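PDB 6T5K: Zn-dependent hydrolase, glyoxylase from Echinicola vietnamensis, which acts as a class B metallo-beta-lactamase, probably opening the ring of beta-lactam antibiotics by zinc-dependent hydrolysis. Local coordinates for residues Gln34-Thr39 with Pro173-Leu178; Met59-Asp64 with Lys152-His157; Asp64-Val69 with Gln92-Val97. All blocks are in the same frame, centred on the assembly; numbering follows the deposited sequence.

Contact 1 of 3, residues Gln34-Thr39 with Pro173-Leu178; sequences QVSPHT and PDDQVL
The CA atoms of Ser36 and Asp175 lie 6.6 Å apart and those of Thr39 and Val177 7.7 Å, so two turns meet here through their side chains and not by pairing of strands. The turns belong to opposite sheets of the metallo-beta-lactamase sandwich: residues 34-39 join strands 30-34 and 39-48 of the larger sheet, and residues 173-178 join 169-172 to 177-181 of the smaller, with a G1 beta bulge where Gln176 and Val177 both face Phe172.

The carboxylate of Asp175 carries the contact. Its OD2 is gripped twice: Ser36 OG donates a short bond of 2.5 Å to Asp175 OD2 on the anti side, somewhat out of the carboxylate plane, while His38 N reaches the syn lone pair of Asp175 OD2 at 2.8 Å. The other oxygen, Asp175 OD1, takes a longer but almost straight bond (172°) from His38 ND1 at 3.2 Å. That oxygen sits at the edge of the imidazole, nearly in its plane, although ring and carboxylate planes are turned 34° apart. Three donors on a buried acid would be expected to favour its charged form. This histidine-carboxylate pair lies away from the zinc site and joins a turn of one sheet to a turn of the other.

Within 34-39, Ser36 OG lies between the backbone N and the carbonyl carbon (chi1 74°), from where it can give to Asp175 and still accept from Thr39 OG1 at 2.7 Å. Gln34 NE2 reaches back to the carbonyl oxygen of Ser36. Next to this polar cluster Thr39 and Val177 reach toward each other tip to tip in van der Waals contact, Thr39 OG1 standing 3.7 Å from Val177 CG2, and the same methyl, Val177 CG2, comes to 3.8 Å from Ser36 OG.

Contact 2 of 3, residues Met59-Asp64 with Lys152-His157; sequences MIVISD and KAVFVH
Ser63 and Lys152 close one end of a face-to-face contact between the two sheets of the metallo-beta-lactamase sandwich, while Met59, Val61 and Val154 fill its interior. Strands 59-63 and 152-157 run nearly antiparallel (165°) with segment axes 8.4 Å apart, a distance bridged by side chains alone.

The lysine chain is extended as far as CE and bends at its last torsion (chi4 -57°), which turns NZ aside to its salt bridge with Asp174. Its aliphatic part passes the serine hydroxyl: Ser63 OG lies 3.5 Å from Lys152 CD and as close to CE. Lys152 NZ stays 5.9 Å from Asp64 OD2, so the attraction between these opposite charges is at most long-range.

Deeper in, Met59 is extended to SD and then turns (chi3 74°), placing CE 4.4 Å from Val154 CG2. Val61 CG2 approaches the same methyl, Val154 CG2, at 4.2 Å. Val154 is modelled in two conformers, and both distances hold for one of them. Val68 and Phe70 of strand 66-70, the neighbour of 54-63, also touch this valine. Next to Ser63 in the chain, Asp64 OD2 bonds Thr151 OG1 and accepts from Ser63 OG at 2.8 Å, from above the carboxylate plane.

Contact 3 of 3, residues Asp64-Val69 with Gln92-Val97; sequences DGEAVV and QVNAVV
Glu66 and Asn94 both hold CG anti to the carbonyl carbon, beside the backbone N (chi1 -59° and -69°), which places each CG for the meeting of their polar ends. They meet with carboxylate and amide planes 74° apart, and Asn94 ND2 gives a nearly straight hydrogen bond of 2.9 Å to Glu66 OE1, arriving from above the carboxylate plane. Gln92 lies alongside Glu66, pointing the same way. Its NE2 donates to Asn94 OD1 at 2.8 Å and also to a water, 2.9 Å from Gln92 NE2, that in turn donates to Glu66 OE2.

The strands themselves pair in parallel. Ala67 N bonds Gln92 O, and Ala67 O receives Asn94 N at 2.8 Å. Farther on, Val69 N bonds Ala95 O at 3.0 Å, and Val97 N reaches Val69 O. A step of two residues on one strand, Ala67 to Val69, thus matches a step of three on the other, Val93 to Val96, and the slip leaves the buried Ala95 N without a partner.

These are the strands of a beta-alpha-beta crossover whose helix, 76-88, packs against Val69 and Val93, while helix 109-114 touches Val69 and Val96. On the other face, strand 144-149 of the second sheet touches Val68 and Val97, Asn94 ND2 also bonds Lys148 O, and Glu66 OE1 also bonds Gly150 N.

How the contacts relate
From the N terminus the chain passes 34-39, then 59-64 and 64-69, and contact 3 closes first, when 92-97 returns beside 64-69 after helix 76-88. Contact 2 closes next at 152-157, and contact 1 last at 173-178: three nested loops, none crossing. Contact 3 lies within the larger sheet, whereas contacts 2 and 1 tie that sheet to the smaller one. Contacts 2 and 3 share Asp64 and are joined by a probable hydrogen bond from Val68 N to Val61 O. Contacts 1 and 2 meet through His38 O and Ile62 N, and His38 also packs on Lys152. Contacts 1 and 3 do not touch.

Contact 1 of 3, residues Gln34-Thr39 with Pro173-Leu178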
loop_
_atom_site.group_PDB
_atom_site.type_symbol
_atom_site.label_atom_id
_atom_site.label_comp_id
_atom_site.label_asym_id
_atom_site.label_seq_id
_atom_site.Cartn_x
_atom_site.Cartn_y
_atom_site.Cartn_z
ATOM N N GLN A 34 -3.332 -10.523 9.667
ATOM C CA GLN A 34 -4.713 -10.254 9.304
ATOM C C GLN A 34 -5.254 -9.174 10.233
ATOM O O GLN A 34 -5.229 -9.334 11.460
ATOM C CB GLN A 34 -5.551 -11.518 9.397
ATOM C CG GLN A 34 -6.935 -11.313 8.865
ATOM C CD GLN A 34 -7.788 -12.563 8.880
ATOM O OE1 GLN A 34 -7.361 -13.612 9.347
ATOM N NE2 GLN A 34 -8.980 -12.468 8.343
ATOM N N VAL A 35 -5.766 -8.090 9.649
ATOM C CA VAL A 35 -6.213 -6.933 10.416
ATOM C C VAL A 35 -7.700 -6.663 10.280
ATOM O O VAL A 35 -8.233 -5.823 11.019
ATOM C CB VAL A 35 -5.391 -5.677 10.066
ATOM C CG1 VAL A 35 -3.949 -5.902 10.481
ATOM C CG2 VAL A 35 -5.503 -5.348 8.584
ATOM N N SER A 36 -8.393 -7.378 9.402
ATOM C CA SER A 36 -9.844 -7.291 9.269
ATOM C C SER A 36 -10.290 -8.578 8.602
ATOM O O SER A 36 -9.448 -9.380 8.175
ATOM C CB SER A 36 -10.266 -6.063 8.443
ATOM O OG SER A 36 -10.001 -6.234 7.068
ATOM N N PRO A 37 -11.599 -8.790 8.451
ATOM C CA PRO A 37 -12.027 -10.070 7.847
ATOM C C PRO A 37 -11.382 -10.384 6.514
ATOM O O PRO A 37 -11.089 -11.558 6.244
ATOM C CB PRO A 37 -13.554 -9.929 7.754
ATOM C CG PRO A 37 -13.886 -9.064 8.930
ATOM C CD PRO A 37 -12.747 -8.044 9.003
ATOM N N HIS A 38 -11.141 -9.369 5.683
ATOM C CA HIS A 38 -10.609 -9.582 4.353
ATOM C C HIS A 38 -9.303 -8.857 4.070
ATOM O O HIS A 38 -8.843 -8.896 2.929
ATOM C CB HIS A 38 -11.632 -9.148 3.296
ATOM C CG HIS A 38 -12.929 -9.861 3.409
ATOM N ND1 HIS A 38 -13.993 -9.347 4.118
ATOM C CD2 HIS A 38 -13.335 -11.061 2.927
ATOM C CE1 HIS A 38 -14.999 -10.201 4.076
ATOM N NE2 HIS A 38 -14.624 -11.254 3.374
ATOM N N THR A 39 -8.711 -8.155 5.028
ATOM C CA THR A 39 -7.489 -7.430 4.730
ATOM C C THR A 39 -6.373 -7.790 5.693
ATOM O O THR A 39 -6.596 -8.196 6.843
ATOM C CB THR A 39 -7.641 -5.882 4.642
ATOM O OG1 THR A 39 -7.675 -5.291 5.946
ATOM C CG2 THR A 39 -8.868 -5.513 3.845
ATOM N N PRO A 173 -14.034 -1.094 0.659
ATOM C CA PRO A 173 -15.171 -0.599 1.425
ATOM C C PRO A 173 -15.809 -1.650 2.309
ATOM O O PRO A 173 -16.380 -1.318 3.348
ATOM C CB PRO A 173 -16.139 -0.113 0.340
ATOM C CG PRO A 173 -15.748 -0.914 -0.909
ATOM C CD PRO A 173 -14.244 -0.981 -0.801
ATOM N N ASP A 174 -15.757 -2.926 1.944
ATOM C CA ASP A 174 -16.496 -3.917 2.730
ATOM C C ASP A 174 -16.049 -3.946 4.185
ATOM O O ASP A 174 -16.870 -4.172 5.081
ATOM C CB ASP A 174 -16.338 -5.294 2.118
ATOM C CG ASP A 174 -16.998 -5.388 0.797
ATOM O OD1 ASP A 174 -16.434 -4.784 -0.128
ATOM O OD2 ASP A 174 -18.074 -6.020 0.701
ATOM N N ASP A 175 -14.757 -3.770 4.442
ATOM C CA ASP A 175 -14.248 -3.719 5.807
ATOM C C ASP A 175 -13.939 -2.283 6.236
ATOM O O ASP A 175 -13.378 -2.090 7.331
ATOM C CB ASP A 175 -12.958 -4.558 5.942
ATOM C CG ASP A 175 -13.166 -6.054 5.751
ATOM O OD1 ASP A 175 -14.299 -6.538 5.545
ATOM O OD2 ASP A 175 -12.124 -6.763 5.791
ATOM N N GLN A 176 -14.215 -1.295 5.389
ATOM C CA GLN A 176 -13.905 0.117 5.677
ATOM C C GLN A 176 -12.415 0.273 6.049
ATOM O O GLN A 176 -12.032 0.845 7.075
ATOM C CB GLN A 176 -14.851 0.726 6.732
ATOM C CG GLN A 176 -16.155 1.190 6.177
ATOM C CD GLN A 176 -16.049 2.387 5.156
ATOM O OE1 GLN A 176 -15.088 3.097 5.092
ATOM N NE2 GLN A 176 -17.116 2.593 4.402
ATOM N N VAL A 177 -11.572 -0.210 5.105
ATOM C CA VAL A 177 -10.126 -0.200 5.261
ATOM C C VAL A 177 -9.505 0.657 4.175
ATOM O O VAL A 177 -9.825 0.519 2.992
ATOM C CB VAL A 177 -9.561 -1.629 5.160
ATOM C CG1 VAL A 177 -8.015 -1.617 5.226
ATOM C CG2 VAL A 177 -10.113 -2.498 6.248
ATOM N N LEU A 178 -8.547 1.471 4.571
ATOM C CA LEU A 178 -7.782 2.271 3.641
ATOM C C LEU A 178 -6.324 1.880 3.755
ATOM O O LEU A 178 -5.760 1.923 4.859
ATOM C CB LEU A 178 -7.881 3.765 3.996
ATOM C CG LEU A 178 -7.199 4.704 2.992
ATOM C CD1 LEU A 178 -8.161 5.073 1.887
ATOM C CD2 LEU A 178 -6.656 5.962 3.650
#

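Contact 2 of 3, residues Met59-Asp64 with Lys152-His157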
loop_
_atom_site.group_PDB
_atom_site.type_symbol
_atom_site.label_atom_id
_atom_site.label_comp_id
_atom_site.label_asym_id
_atom_site.label_seq_id
_atom_site.Cartn_x
_atom_site.Cartn_y
_atom_site.Cartn_z
ATOM N N MET A 59 -0.550 -4.005 1.726
ATOM C CA MET A 59 -1.844 -4.572 2.084
ATOM C C MET A 59 -2.134 -5.727 1.136
ATOM O O MET A 59 -1.770 -5.676 -0.035
ATOM C CB MET A 59 -2.965 -3.518 1.986
ATOM C CG MET A 59 -4.360 -4.086 2.306
ATOM S SD MET A 59 -5.647 -2.808 2.453
ATOM C CE MET A 59 -5.890 -2.362 0.742
ATOM N N ILE A 60 -2.784 -6.759 1.650
ATOM C CA ILE A 60 -3.383 -7.810 0.845
ATOM C C ILE A 60 -4.869 -7.804 1.146
ATOM O O ILE A 60 -5.265 -7.806 2.317
ATOM C CB ILE A 60 -2.803 -9.198 1.166
ATOM C CG1 ILE A 60 -1.295 -9.143 1.323
ATOM C CG2 ILE A 60 -3.196 -10.186 0.056
ATOM C CD1 ILE A 60 -0.738 -10.401 1.892
ATOM N N VAL A 61 -5.694 -7.798 0.102
ATOM C CA VAL A 61 -7.123 -8.022 0.233
ATOM C C VAL A 61 -7.399 -9.416 -0.293
ATOM O O VAL A 61 -6.947 -9.751 -1.389
ATOM C CB VAL A 61 -7.914 -6.968 -0.548
ATOM C CG1 VAL A 61 -9.423 -7.184 -0.350
ATOM C CG2 VAL A 61 -7.458 -5.587 -0.111
ATOM N N ILE A 62 -8.108 -10.228 0.497
ATOM C CA ILE A 62 -8.411 -11.616 0.145
ATOM C C ILE A 62 -9.912 -11.836 0.294
ATOM O O ILE A 62 -10.488 -11.562 1.354
ATOM C CB ILE A 62 -7.625 -12.618 1.011
ATOM C CG1 ILE A 62 -6.122 -12.341 0.918
ATOM C CG2 ILE A 62 -7.920 -14.043 0.566
ATOM C CD1 ILE A 62 -5.238 -13.240 1.799
ATOM N N SER A 63 -10.545 -12.357 -0.754
ATOM C CA SER A 63 -11.957 -12.717 -0.655
ATOM C C SER A 63 -12.232 -13.804 -1.673
ATOM O O SER A 63 -11.776 -13.717 -2.817
ATOM C CB SER A 63 -12.863 -11.503 -0.925
ATOM O OG SER A 63 -14.228 -11.733 -0.591
ATOM N N ASP A 64 -12.984 -14.818 -1.248
ATOM C CA ASP A 64 -13.440 -15.877 -2.138
ATOM C C ASP A 64 -12.303 -16.524 -2.925
ATOM O O ASP A 64 -12.435 -16.814 -4.115
ATOM C CB ASP A 64 -14.533 -15.341 -3.058
ATOM C CG ASP A 64 -15.532 -14.467 -2.305
ATOM O OD1 ASP A 64 -16.261 -15.013 -1.436
ATOM O OD2 ASP A 64 -15.556 -13.228 -2.563
ATOM N N LYS A 152 -16.008 -9.238 -4.323
ATOM C CA LYS A 152 -15.855 -7.874 -3.859
ATOM C C LYS A 152 -14.929 -7.138 -4.810
ATOM O O LYS A 152 -14.489 -7.676 -5.837
ATOM C CB LYS A 152 -15.297 -7.889 -2.435
ATOM C CG LYS A 152 -16.231 -8.570 -1.455
ATOM C CD LYS A 152 -15.672 -8.594 -0.047
ATOM C CE LYS A 152 -16.475 -9.482 0.893
ATOM N NZ LYS A 152 -17.907 -9.033 0.914
ATOM N N ALA A 153 -14.605 -5.897 -4.445
ATOM C CA ALA A 153 -13.615 -5.145 -5.191
ATOM C C ALA A 153 -12.821 -4.266 -4.244
ATOM O O ALA A 153 -13.278 -3.924 -3.149
ATOM C CB ALA A 153 -14.276 -4.250 -6.242
ATOM N N VAL A 154 -11.631 -3.879 -4.686
ATOM C CA VAL A 154 -10.825 -2.859 -4.039
ATOM C C VAL A 154 -10.636 -1.767 -5.077
ATOM O O VAL A 154 -10.603 -2.027 -6.282
ATOM C CB VAL A 154 -9.482 -3.442 -3.520
ATOM C CG1 VAL A 154 -8.616 -3.977 -4.685
ATOM C CG2 VAL A 154 -8.771 -2.429 -2.606
ATOM N N PHE A 155 -10.500 -0.535 -4.597
ATOM C CA PHE A 155 -10.462 0.660 -5.427
ATOM C C PHE A 155 -9.141 1.376 -5.226
ATOM O O PHE A 155 -8.634 1.468 -4.107
ATOM C CB PHE A 155 -11.647 1.558 -5.047
ATOM C CG PHE A 155 -12.964 0.876 -5.289
ATOM C CD1 PHE A 155 -13.584 0.962 -6.524
ATOM C CD2 PHE A 155 -13.502 0.033 -4.329
ATOM C CE1 PHE A 155 -14.748 0.273 -6.781
ATOM C CE2 PHE A 155 -14.655 -0.671 -4.581
ATOM C CZ PHE A 155 -15.305 -0.530 -5.797
ATOM N N VAL A 156 -8.574 1.863 -6.314
ATOM C CA VAL A 156 -7.330 2.606 -6.255
ATOM C C VAL A 156 -7.657 4.002 -6.741
ATOM O O VAL A 156 -8.360 4.146 -7.747
ATOM C CB VAL A 156 -6.231 1.955 -7.122
ATOM C CG1 VAL A 156 -4.878 2.472 -6.657
ATOM C CG2 VAL A 156 -6.308 0.441 -7.086
ATOM N N HIS A 157 -7.225 5.021 -5.997
ATOM C CA HIS A 157 -7.709 6.368 -6.265
ATOM C C HIS A 157 -6.612 7.385 -6.050
ATOM O O HIS A 157 -5.901 7.314 -5.052
ATOM C CB HIS A 157 -8.898 6.674 -5.356
ATOM C CG HIS A 157 -9.751 7.821 -5.789
ATOM N ND1 HIS A 157 -11.082 7.662 -6.092
ATOM C CD2 HIS A 157 -9.488 9.142 -5.918
ATOM C CE1 HIS A 157 -11.606 8.838 -6.390
ATOM N NE2 HIS A 157 -10.661 9.749 -6.307
#

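Contact 3 of 3, residues Asp64-Val69 with Gln92-Val97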
loop_
_atom_site.group_PDB
_atom_site.type_symbol
_atom_site.label_atom_id
_atom_site.label_comp_id
_atom_site.label_asym_id
_atom_site.label_seq_id
_atom_site.Cartn_x
_atom_site.Cartn_y
_atom_site.Cartn_z
ATOM N N ASP A 64 -12.984 -14.818 -1.248
ATOM C CA ASP A 64 -13.440 -15.877 -2.138
ATOM C C ASP A 64 -12.303 -16.524 -2.925
ATOM O O ASP A 64 -12.435 -16.814 -4.115
ATOM C CB ASP A 64 -14.533 -15.341 -3.058
ATOM C CG ASP A 64 -15.532 -14.467 -2.305
ATOM O OD1 ASP A 64 -16.261 -15.013 -1.436
ATOM O OD2 ASP A 64 -15.556 -13.228 -2.563
ATOM N N GLY A 65 -11.172 -16.754 -2.257
ATOM C CA GLY A 65 -10.045 -17.438 -2.859
ATOM C C GLY A 65 -9.226 -16.603 -3.800
ATOM O O GLY A 65 -8.368 -17.158 -4.504
ATOM N N GLU A 66 -9.441 -15.293 -3.826
ATOM C CA GLU A 66 -8.708 -14.388 -4.692
ATOM C C GLU A 66 -8.064 -13.296 -3.854
ATOM O O GLU A 66 -8.517 -12.989 -2.753
ATOM C CB GLU A 66 -9.651 -13.769 -5.740
ATOM C CG GLU A 66 -10.322 -14.828 -6.600
ATOM C CD GLU A 66 -11.219 -14.286 -7.707
ATOM O OE1 GLU A 66 -11.183 -13.067 -7.957
ATOM O OE2 GLU A 66 -11.938 -15.102 -8.328
ATOM N N ALA A 67 -6.979 -12.735 -4.378
ATOM C CA ALA A 67 -6.229 -11.730 -3.647
ATOM C C ALA A 67 -5.739 -10.626 -4.569
ATOM O O ALA A 67 -5.434 -10.849 -5.747
ATOM C CB ALA A 67 -5.022 -12.369 -2.972
ATOM N N VAL A 68 -5.691 -9.411 -4.019
ATOM C CA VAL A 68 -5.006 -8.290 -4.652
ATOM C C VAL A 68 -4.001 -7.716 -3.667
ATOM O O VAL A 68 -4.302 -7.576 -2.483
ATOM C CB VAL A 68 -6.017 -7.215 -5.079
ATOM C CG1 VAL A 68 -5.291 -5.936 -5.484
ATOM C CG2 VAL A 68 -6.936 -7.759 -6.189
ATOM N N VAL A 69 -2.797 -7.425 -4.146
ATOM C CA VAL A 69 -1.719 -6.918 -3.307
ATOM C C VAL A 69 -1.469 -5.444 -3.613
ATOM O O VAL A 69 -1.399 -5.043 -4.778
ATOM C CB VAL A 69 -0.443 -7.750 -3.520
ATOM C CG1 VAL A 69 0.707 -7.194 -2.696
ATOM C CG2 VAL A 69 -0.697 -9.211 -3.204
ATOM N N GLN A 92 -5.779 -17.317 -5.803
ATOM C CA GLN A 92 -5.550 -16.699 -7.102
ATOM C C GLN A 92 -5.191 -15.229 -6.897
ATOM O O GLN A 92 -5.995 -14.460 -6.358
ATOM C CB GLN A 92 -6.816 -16.815 -7.939
ATOM C CG GLN A 92 -6.740 -16.169 -9.281
ATOM C CD GLN A 92 -8.019 -16.330 -10.057
ATOM O OE1 GLN A 92 -8.332 -17.418 -10.537
ATOM N NE2 GLN A 92 -8.770 -15.249 -10.185
ATOM N N VAL A 93 -3.986 -14.844 -7.295
ATOM C CA VAL A 93 -3.518 -13.472 -7.132
ATOM C C VAL A 93 -3.867 -12.728 -8.413
ATOM O O VAL A 93 -3.313 -12.982 -9.480
ATOM C CB VAL A 93 -2.024 -13.398 -6.803
ATOM C CG1 VAL A 93 -1.660 -11.969 -6.534
ATOM C CG2 VAL A 93 -1.727 -14.305 -5.618
ATOM N N ASN A 94 -4.817 -11.816 -8.305
ATOM C CA ASN A 94 -5.365 -11.161 -9.483
ATOM C C ASN A 94 -4.543 -9.979 -9.955
ATOM O O ASN A 94 -4.544 -9.682 -11.151
ATOM C CB ASN A 94 -6.756 -10.609 -9.173
ATOM C CG ASN A 94 -7.787 -11.687 -8.964
ATOM O OD1 ASN A 94 -7.579 -12.840 -9.322
ATOM N ND2 ASN A 94 -8.918 -11.317 -8.393
ATOM N N ALA A 95 -3.882 -9.272 -9.050
ATOM C CA ALA A 95 -3.223 -8.035 -9.435
ATOM C C ALA A 95 -2.336 -7.590 -8.296
ATOM O O ALA A 95 -2.550 -7.963 -7.134
ATOM C CB ALA A 95 -4.240 -6.930 -9.753
ATOM N N VAL A 96 -1.345 -6.775 -8.653
ATOM C CA VAL A 96 -0.565 -6.003 -7.704
ATOM C C VAL A 96 -0.660 -4.534 -8.094
ATOM O O VAL A 96 -0.699 -4.199 -9.283
ATOM C CB VAL A 96 0.899 -6.478 -7.621
ATOM C CG1 VAL A 96 1.605 -6.383 -8.972
ATOM C CG2 VAL A 96 1.644 -5.683 -6.557
ATOM N N VAL A 97 -0.712 -3.662 -7.089
ATOM C CA VAL A 97 -0.783 -2.223 -7.277
ATOM C C VAL A 97 0.439 -1.593 -6.623
ATOM O O VAL A 97 0.697 -1.825 -5.444
ATOM C CB VAL A 97 -2.058 -1.638 -6.638
ATOM C CG1 VAL A 97 -2.119 -0.139 -6.814
ATOM C CG2 VAL A 97 -3.301 -2.295 -7.221
HETATM O O HOH W 1 -11.386 -15.071 -11.446
#